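Local coordinates for protein R.MvaI (PDB 2OA9) that acts as a monomeric, metal-dependent restriction endonuclease of the MvaI/BcnI family that recognizes its DNA target sequence asymmetrically, at residues Lys75-Pro80 against Ser147-Ser151; Arg110-Ser114 against Phe137-Asp141. The contacts are given in a common frame with arbitrary orientation. Numbering follows the deposited sequence.

In the fold
From the N terminus, the chain leaves strand 69-74, an outermost strand of the five-stranded antiparallel sheet, and enters the loop before helix 83-91. In that loop, 75-80 meets 147-151, so interaction 1 closes a long loop with 66 residues between its segments. Interaction 2 nests inside it: 110-114, between strands 100-106 and 119-126, meets 137-141, with 22 residues between them, 14 of them in strands. Both contacts reach the three-stranded antiparallel sheet, 147-151 through strand 143-151 and 137-141 through the end of its neighbour 131-138. Their centres lie 20 Å apart and their nearest atoms about 10 Å, so the loops bind this sheet at separate places without touching.

Interaction 1. Residues Lys75-Pro80 against Ser147-Ser151; sequences KSPTNP and SVYWS
Pro77 lies over the indole face of Trp150, its CA 3.8 Å from the centroid of the five-membered ring, 18° off the normal, a CH-pi contact; its CG reaches Trp150 CZ2 (3.8 Å). Trp150 (chi1 m, chi2 -99°) sends NE1 to Lys75 O (2.9 Å, 159°). Segment 147-151 ends strand 143-151, outermost in the three-stranded antiparallel sheet; loop 75-80, following strand 69-74 of the five-stranded sheet, runs against it at 134° end to end. A single antiparallel hydrogen-bonded bridge pairs Asn79 with Tyr149, CA-CA 5.4 Å: Tyr149 N to Asn79 O 3.0 Å, Asn79 N to Tyr149 O 3.2 Å. Thr78 (phi/psi -64/-40) also faces Tyr149, a classic beta bulge, its N making a weak hydrogen bond to Tyr149 O (2.8 Å). Asn79 (chi1 t) lays CB over the Tyr149 ring (chi1 p), 3.5 Å from the centroid, and its ND2 makes a weak hydrogen bond to Ser147 O (2.7 Å). Pro80 follows a cis peptide, its CD 4.0 Å from Val148 CG2. Thr78 OG1 accepts Ser151 N (2.8 Å), where Ser151 N-caps helix 152-162. All six hydrogen bonds engage backbone atoms, three at both ends, consistent with a path set largely by main-chain polarity.

Interaction 2. Residues Arg110-Ser114 against Phe137-Asp141; sequences RKTNS and FDKQD
A beta hairpin of the three-stranded antiparallel sheet, strands 131-138 and 143-151, turns through a type I turn from Asp138 to Asp141, and two lysines tie it to the irregular, largely extended segment 110-114. The backbones stay well apart: the nearest CA pairs are Lys111 with Phe137 at 8.5 Å and Asn113 with Lys139 at 8.8 Å, so side chains span the gap. Within the turn Asp141 N donates to Asp138 O (3.0 Å) and Gln140 N weakly to Asp138 OD1 (3.0 Å), which also accepts from Ile142 N. CA-to-CB of Lys111 (m, t, m, t) points toward 137-141; Lys111 CD lies over the face of Phe137 (chi1 m, chi2 -98°), 3.5 Å from the centroid and 13° off the normal, a CH-pi contact. Lys111 NZ donates to Asp141 OD1 at 2.8 Å, a salt bridge with weak hydrogen-bond geometry, and to water 1 at 2.8 Å, which in turn donates to Asp138 O at 2.8 Å. Lys139 (m, m, t, t) reaches across the gap, its ammonium also forming a salt bridge with Asp120 of strand 119-126, so this charge joins turn, loop and neighbouring strand. Lys139 NZ donates to Ser114 O at 2.8 Å.

Interaction 1. Residues Lys75-Pro80 against Ser147-Ser151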
ATOM      1  N   LYS A  75      10.504   2.181  -0.473  1.00 16.74           N
ATOM      2  CA  LYS A  75      11.811   1.633  -0.151  1.00 17.56           C
ATOM      3  C   LYS A  75      12.642   1.492  -1.399  1.00 17.73           C
ATOM      4  O   LYS A  75      12.208   0.842  -2.369  1.00 18.74           O
ATOM      5  CB  LYS A  75      11.703   0.278   0.569  1.00 19.16           C
ATOM      6  CG  LYS A  75      13.035  -0.418   0.944  1.00 21.08           C
ATOM      7  CD  LYS A  75      13.732   0.304   2.073  1.00 25.76           C
ATOM      8  CE  LYS A  75      15.002  -0.427   2.437  1.00 26.64           C
ATOM      9  NZ  LYS A  75      16.065  -0.215   1.413  1.00 29.67           N
ATOM     10  N   SER A  76      13.836   2.080  -1.320  1.00 19.85           N
ATOM     11  CA  SER A  76      14.847   1.975  -2.358  1.00 21.53           C
ATOM     12  C   SER A  76      15.479   0.596  -2.424  1.00 20.42           C
ATOM     13  O   SER A  76      15.505  -0.119  -1.438  1.00 19.97           O
ATOM     14  CB  SER A  76      15.939   3.023  -2.143  1.00 22.27           C
ATOM     15  OG  SER A  76      15.466   4.310  -2.502  1.00 27.41           O
ATOM     16  N   PRO A  77      15.991   0.210  -3.588  1.00 21.05           N
ATOM     17  CA  PRO A  77      16.670  -1.083  -3.706  1.00 21.09           C
ATOM     18  C   PRO A  77      17.793  -1.356  -2.670  1.00 20.30           C
ATOM     19  O   PRO A  77      18.514  -0.454  -2.189  1.00 22.51           O
ATOM     20  CB  PRO A  77      17.206  -1.062  -5.142  1.00 21.04           C
ATOM     21  CG  PRO A  77      16.301  -0.206  -5.858  1.00 21.86           C
ATOM     22  CD  PRO A  77      15.954   0.894  -4.877  1.00 21.56           C
ATOM     23  N   THR A  78      17.870  -2.596  -2.261  1.00 20.41           N
ATOM     24  CA  THR A  78      18.963  -3.055  -1.393  1.00 21.21           C
ATOM     25  C   THR A  78      20.307  -2.931  -2.127  1.00 20.90           C
ATOM     26  O   THR A  78      21.322  -2.561  -1.506  1.00 22.34           O
ATOM     27  CB  THR A  78      18.731  -4.528  -1.057  1.00 20.80           C
ATOM     28  OG1 THR A  78      17.523  -4.662  -0.317  1.00 25.00           O
ATOM     29  CG2 THR A  78      19.833  -5.108  -0.076  1.00 22.74           C
ATOM     30  N   ASN A  79      20.307  -3.274  -3.421  1.00 20.69           N
ATOM     31  CA  ASN A  79      21.520  -3.484  -4.235  1.00 20.50           C
ATOM     32  C   ASN A  79      21.341  -3.023  -5.647  1.00 19.36           C
ATOM     33  O   ASN A  79      20.261  -3.169  -6.211  1.00 17.63           O
ATOM     34  CB  ASN A  79      21.843  -4.997  -4.309  1.00 20.99           C
ATOM     35  CG  ASN A  79      23.034  -5.339  -5.274  1.00 25.29           C
ATOM     36  OD1 ASN A  79      24.205  -5.376  -4.860  1.00 27.97           O
ATOM     37  ND2 ASN A  79      22.727  -5.596  -6.556  1.00 28.62           N
ATOM     38  N   PRO A  80      22.367  -2.508  -6.291  1.00 18.39           N
ATOM     39  CA  PRO A  80      23.624  -2.092  -5.658  1.00 19.21           C
ATOM     40  C   PRO A  80      23.420  -0.812  -4.893  1.00 19.28           C
ATOM     41  O   PRO A  80      22.353  -0.230  -4.954  1.00 17.05           O
ATOM     42  CB  PRO A  80      24.513  -1.812  -6.870  1.00 19.67           C
ATOM     43  CG  PRO A  80      23.601  -1.467  -7.967  1.00 21.58           C
ATOM     44  CD  PRO A  80      22.417  -2.361  -7.755  1.00 19.71           C
ATOM     45  N   SER A 147      20.409  -6.826 -12.107  1.00 14.18           N
ATOM     46  CA  SER A 147      21.236  -6.611 -10.921  1.00 14.48           C
ATOM     47  C   SER A 147      20.596  -5.873  -9.778  1.00 14.30           C
ATOM     48  O   SER A 147      21.024  -6.058  -8.610  1.00 15.56           O
ATOM     49  CB  SER A 147      22.548  -5.927 -11.314  1.00 14.77           C
ATOM     50  OG  SER A 147      22.338  -4.576 -11.693  1.00 18.48           O
ATOM     51  N   VAL A 148      19.599  -5.053 -10.064  1.00 13.56           N
ATOM     52  CA  VAL A 148      18.966  -4.224  -9.064  1.00 13.23           C
ATOM     53  C   VAL A 148      17.938  -5.061  -8.309  1.00 13.22           C
ATOM     54  O   VAL A 148      17.115  -5.755  -8.929  1.00 14.81           O
ATOM     55  CB  VAL A 148      18.318  -2.955  -9.714  1.00 15.28           C
ATOM     56  CG1 VAL A 148      17.551  -2.211  -8.682  1.00 16.08           C
ATOM     57  CG2 VAL A 148      19.393  -2.047 -10.365  1.00 15.21           C
ATOM     58  N   TYR A 149      17.999  -5.038  -6.974  1.00 14.45           N
ATOM     59  CA  TYR A 149      17.088  -5.872  -6.187  1.00 13.79           C
ATOM     60  C   TYR A 149      16.806  -5.314  -4.833  1.00 14.22           C
ATOM     61  O   TYR A 149      17.538  -4.467  -4.337  1.00 14.52           O
ATOM     62  CB  TYR A 149      17.579  -7.341  -6.071  1.00 15.05           C
ATOM     63  CG  TYR A 149      18.811  -7.598  -5.206  1.00 16.13           C
ATOM     64  CD1 TYR A 149      18.750  -7.532  -3.826  1.00 18.14           C
ATOM     65  CD2 TYR A 149      19.998  -7.991  -5.790  1.00 20.47           C
ATOM     66  CE1 TYR A 149      19.860  -7.827  -3.042  1.00 17.81           C
ATOM     67  CE2 TYR A 149      21.119  -8.283  -5.023  1.00 19.25           C
ATOM     68  CZ  TYR A 149      21.044  -8.193  -3.656  1.00 20.17           C
ATOM     69  OH  TYR A 149      22.201  -8.446  -2.952  1.00 23.16           O
ATOM     70  N   TRP A 150      15.733  -5.817  -4.255  1.00 14.42           N
ATOM     71  CA  TRP A 150      15.325  -5.579  -2.868  1.00 14.80           C
ATOM     72  C   TRP A 150      15.427  -6.896  -2.165  1.00 15.86           C
ATOM     73  O   TRP A 150      14.851  -7.879  -2.625  1.00 15.89           O
ATOM     74  CB  TRP A 150      13.846  -5.116  -2.778  1.00 14.53           C
ATOM     75  CG  TRP A 150      13.526  -3.796  -3.378  1.00 15.70           C
ATOM     76  CD1 TRP A 150      13.402  -2.609  -2.717  1.00 16.21           C
ATOM     77  CD2 TRP A 150      13.272  -3.511  -4.754  1.00 15.34           C
ATOM     78  NE1 TRP A 150      13.065  -1.604  -3.586  1.00 15.94           N
ATOM     79  CE2 TRP A 150      13.011  -2.121  -4.859  1.00 15.94           C
ATOM     80  CE3 TRP A 150      13.267  -4.276  -5.926  1.00 17.00           C
ATOM     81  CZ2 TRP A 150      12.746  -1.514  -6.081  1.00 18.87           C
ATOM     82  CZ3 TRP A 150      12.994  -3.677  -7.121  1.00 15.82           C
ATOM     83  CH2 TRP A 150      12.730  -2.299  -7.198  1.00 17.98           C
ATOM     84  N   SER A 151      16.145  -6.978  -1.058  1.00 15.45           N
ATOM     85  CA  SER A 151      16.137  -8.222  -0.314  1.00 15.73           C
ATOM     86  C   SER A 151      14.809  -8.503   0.364  1.00 15.34           C
ATOM     87  O   SER A 151      14.088  -7.569   0.743  1.00 15.98           O
ATOM     88  CB  SER A 151      17.233  -8.190   0.771  1.00 15.54           C
ATOM     89  OG  SER A 151      16.980  -7.165   1.716  1.00 19.35           O
TER

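Interaction 2. Residues Arg110-Ser114 against Phe137-Asp141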
ATOM      1  N   ARG A 110       3.884  -8.928 -16.451  1.00 20.79           N
ATOM      2  CA  ARG A 110       4.136  -8.495 -17.826  1.00 21.29           C
ATOM      3  C   ARG A 110       5.280  -7.519 -17.778  1.00 19.77           C
ATOM      4  O   ARG A 110       5.492  -6.867 -16.750  1.00 19.48           O
ATOM      5  CB  ARG A 110       2.941  -7.700 -18.386  1.00 23.09           C
ATOM      6  CG  ARG A 110       1.537  -8.110 -17.943  1.00 29.30           C
ATOM      7  CD  ARG A 110       0.428  -7.623 -18.923  1.00 35.02           C
ATOM      8  NE  ARG A 110      -0.383  -8.710 -19.476  1.00 40.38           N
ATOM      9  CZ  ARG A 110       0.066  -9.649 -20.318  1.00 44.48           C
ATOM     10  NH1 ARG A 110       1.329  -9.656 -20.750  1.00 45.35           N
ATOM     11  NH2 ARG A 110      -0.767 -10.590 -20.748  1.00 46.07           N
ATOM     12  N   LYS A 111       6.006  -7.401 -18.876  1.00 18.50           N
ATOM     13  CA  LYS A 111       6.910  -6.270 -19.088  1.00 18.57           C
ATOM     14  C   LYS A 111       6.089  -5.028 -19.379  1.00 18.74           C
ATOM     15  O   LYS A 111       5.018  -5.102 -19.996  1.00 18.94           O
ATOM     16  CB  LYS A 111       7.724  -6.483 -20.351  1.00 19.75           C
ATOM     17  CG  LYS A 111       8.765  -7.531 -20.332  1.00 23.60           C
ATOM     18  CD  LYS A 111       9.797  -7.237 -21.451  1.00 26.76           C
ATOM     19  CE  LYS A 111       9.244  -7.377 -22.849  1.00 29.20           C
ATOM     20  NZ  LYS A 111      10.321  -7.358 -23.879  1.00 30.90           N
ATOM     21  N   THR A 112       6.663  -3.874 -19.081  1.00 17.08           N
ATOM     22  CA  THR A 112       6.101  -2.595 -19.485  1.00 17.60           C
ATOM     23  C   THR A 112       6.294  -2.432 -20.969  1.00 19.69           C
ATOM     24  O   THR A 112       7.054  -3.167 -21.592  1.00 18.52           O
ATOM     25  CB  THR A 112       6.763  -1.404 -18.758  1.00 17.89           C
ATOM     26  OG1 THR A 112       8.190  -1.340 -19.035  1.00 16.49           O
ATOM     27  CG2 THR A 112       6.613  -1.512 -17.210  1.00 17.24           C
ATOM     28  N   ASN A 113       5.552  -1.483 -21.551  1.00 22.67           N
ATOM     29  CA  ASN A 113       5.721  -1.155 -22.976  1.00 25.59           C
ATOM     30  C   ASN A 113       5.530   0.342 -23.275  1.00 26.21           C
ATOM     31  O   ASN A 113       4.800   0.708 -24.192  1.00 27.82           O
ATOM     32  CB  ASN A 113       4.802  -2.018 -23.862  1.00 26.53           C
ATOM     33  CG  ASN A 113       5.346  -2.183 -25.273  1.00 29.16           C
ATOM     34  OD1 ASN A 113       5.791  -3.262 -25.668  0.50 37.20           O
ATOM     35  ND2 ASN A 113       5.340  -1.110 -26.025  0.50 34.83           N
ATOM     36  N   SER A 114       6.224   1.202 -22.530  1.00 27.54           N
ATOM     37  CA  SER A 114       6.065   2.655 -22.675  1.00 27.52           C
ATOM     38  C   SER A 114       6.875   3.196 -23.853  1.00 27.45           C
ATOM     39  O   SER A 114       8.059   2.899 -24.030  1.00 28.06           O
ATOM     40  CB  SER A 114       6.472   3.423 -21.390  1.00 28.08           C
ATOM     41  OG  SER A 114       6.588   4.846 -21.611  1.00 29.85           O
ATOM     42  N   PHE A 137      14.946  -4.466 -19.988  1.00 12.43           N
ATOM     43  CA  PHE A 137      14.983  -4.956 -21.347  1.00 12.14           C
ATOM     44  C   PHE A 137      15.172  -3.791 -22.281  1.00 13.61           C
ATOM     45  O   PHE A 137      14.589  -2.711 -22.090  1.00 14.41           O
ATOM     46  CB  PHE A 137      13.649  -5.632 -21.716  1.00 13.32           C
ATOM     47  CG  PHE A 137      13.267  -6.780 -20.826  1.00 12.55           C
ATOM     48  CD1 PHE A 137      13.507  -8.087 -21.190  1.00 15.23           C
ATOM     49  CD2 PHE A 137      12.617  -6.539 -19.626  1.00 14.24           C
ATOM     50  CE1 PHE A 137      13.133  -9.140 -20.368  1.00 15.43           C
ATOM     51  CE2 PHE A 137      12.274  -7.597 -18.787  1.00 16.16           C
ATOM     52  CZ  PHE A 137      12.539  -8.866 -19.145  1.00 16.20           C
ATOM     53  N   ASP A 138      15.962  -3.996 -23.324  1.00 13.61           N
ATOM     54  CA  ASP A 138      15.917  -3.026 -24.421  1.00 15.66           C
ATOM     55  C   ASP A 138      14.750  -3.365 -25.348  1.00 16.44           C
ATOM     56  O   ASP A 138      13.991  -4.349 -25.144  1.00 16.41           O
ATOM     57  CB  ASP A 138      17.266  -2.842 -25.111  1.00 16.92           C
ATOM     58  CG  ASP A 138      17.713  -4.044 -25.900  1.00 17.43           C
ATOM     59  OD1 ASP A 138      16.880  -4.890 -26.321  1.00 20.08           O
ATOM     60  OD2 ASP A 138      18.931  -4.190 -26.195  1.00 19.99           O
ATOM     61  N   LYS A 139      14.557  -2.498 -26.322  1.00 17.61           N
ATOM     62  CA  LYS A 139      13.375  -2.564 -27.189  1.00 18.30           C
ATOM     63  C   LYS A 139      13.474  -3.706 -28.186  1.00 20.51           C
ATOM     64  O   LYS A 139      12.488  -4.024 -28.855  1.00 21.76           O
ATOM     65  CB  LYS A 139      13.152  -1.212 -27.912  1.00 18.53           C
ATOM     66  CG  LYS A 139      12.708  -0.082 -26.988  1.00 19.70           C
ATOM     67  CD  LYS A 139      11.374  -0.343 -26.311  1.00 19.69           C
ATOM     68  CE  LYS A 139      10.992   0.814 -25.390  1.00 20.96           C
ATOM     69  NZ  LYS A 139       9.547   0.752 -24.986  1.00 24.48           N
ATOM     70  N   GLN A 140      14.649  -4.328 -28.267  1.00 20.66           N
ATOM     71  CA  GLN A 140      14.836  -5.566 -29.016  1.00 21.76           C
ATOM     72  C   GLN A 140      14.649  -6.833 -28.149  1.00 21.98           C
ATOM     73  O   GLN A 140      15.060  -7.916 -28.555  1.00 22.85           O
ATOM     74  CB  GLN A 140      16.214  -5.552 -29.689  1.00 22.29           C
ATOM     75  CG  GLN A 140      16.428  -4.432 -30.731  1.00 23.80           C
ATOM     76  CD  GLN A 140      16.644  -3.052 -30.116  1.00 27.06           C
ATOM     77  OE1 GLN A 140      15.989  -2.061 -30.514  1.00 29.70           O
ATOM     78  NE2 GLN A 140      17.582  -2.966 -29.167  1.00 29.28           N
ATOM     79  N   ASP A 141      14.010  -6.686 -26.981  1.00 21.35           N
ATOM     80  CA  ASP A 141      13.691  -7.789 -26.056  1.00 21.78           C
ATOM     81  C   ASP A 141      14.904  -8.486 -25.437  1.00 21.05           C
ATOM     82  O   ASP A 141      14.799  -9.593 -24.937  1.00 22.43           O
ATOM     83  CB  ASP A 141      12.748  -8.828 -26.690  1.00 22.81           C
ATOM     84  CG  ASP A 141      11.439  -8.218 -27.162  1.00 25.35           C
ATOM     85  OD1 ASP A 141      11.002  -7.195 -26.600  1.00 29.16           O
ATOM     86  OD2 ASP A 141      10.756  -8.694 -28.098  1.00 31.30           O
TER
HETATM   87  O   HOH W   1      11.285  -4.828 -24.485  1.00 31.83           O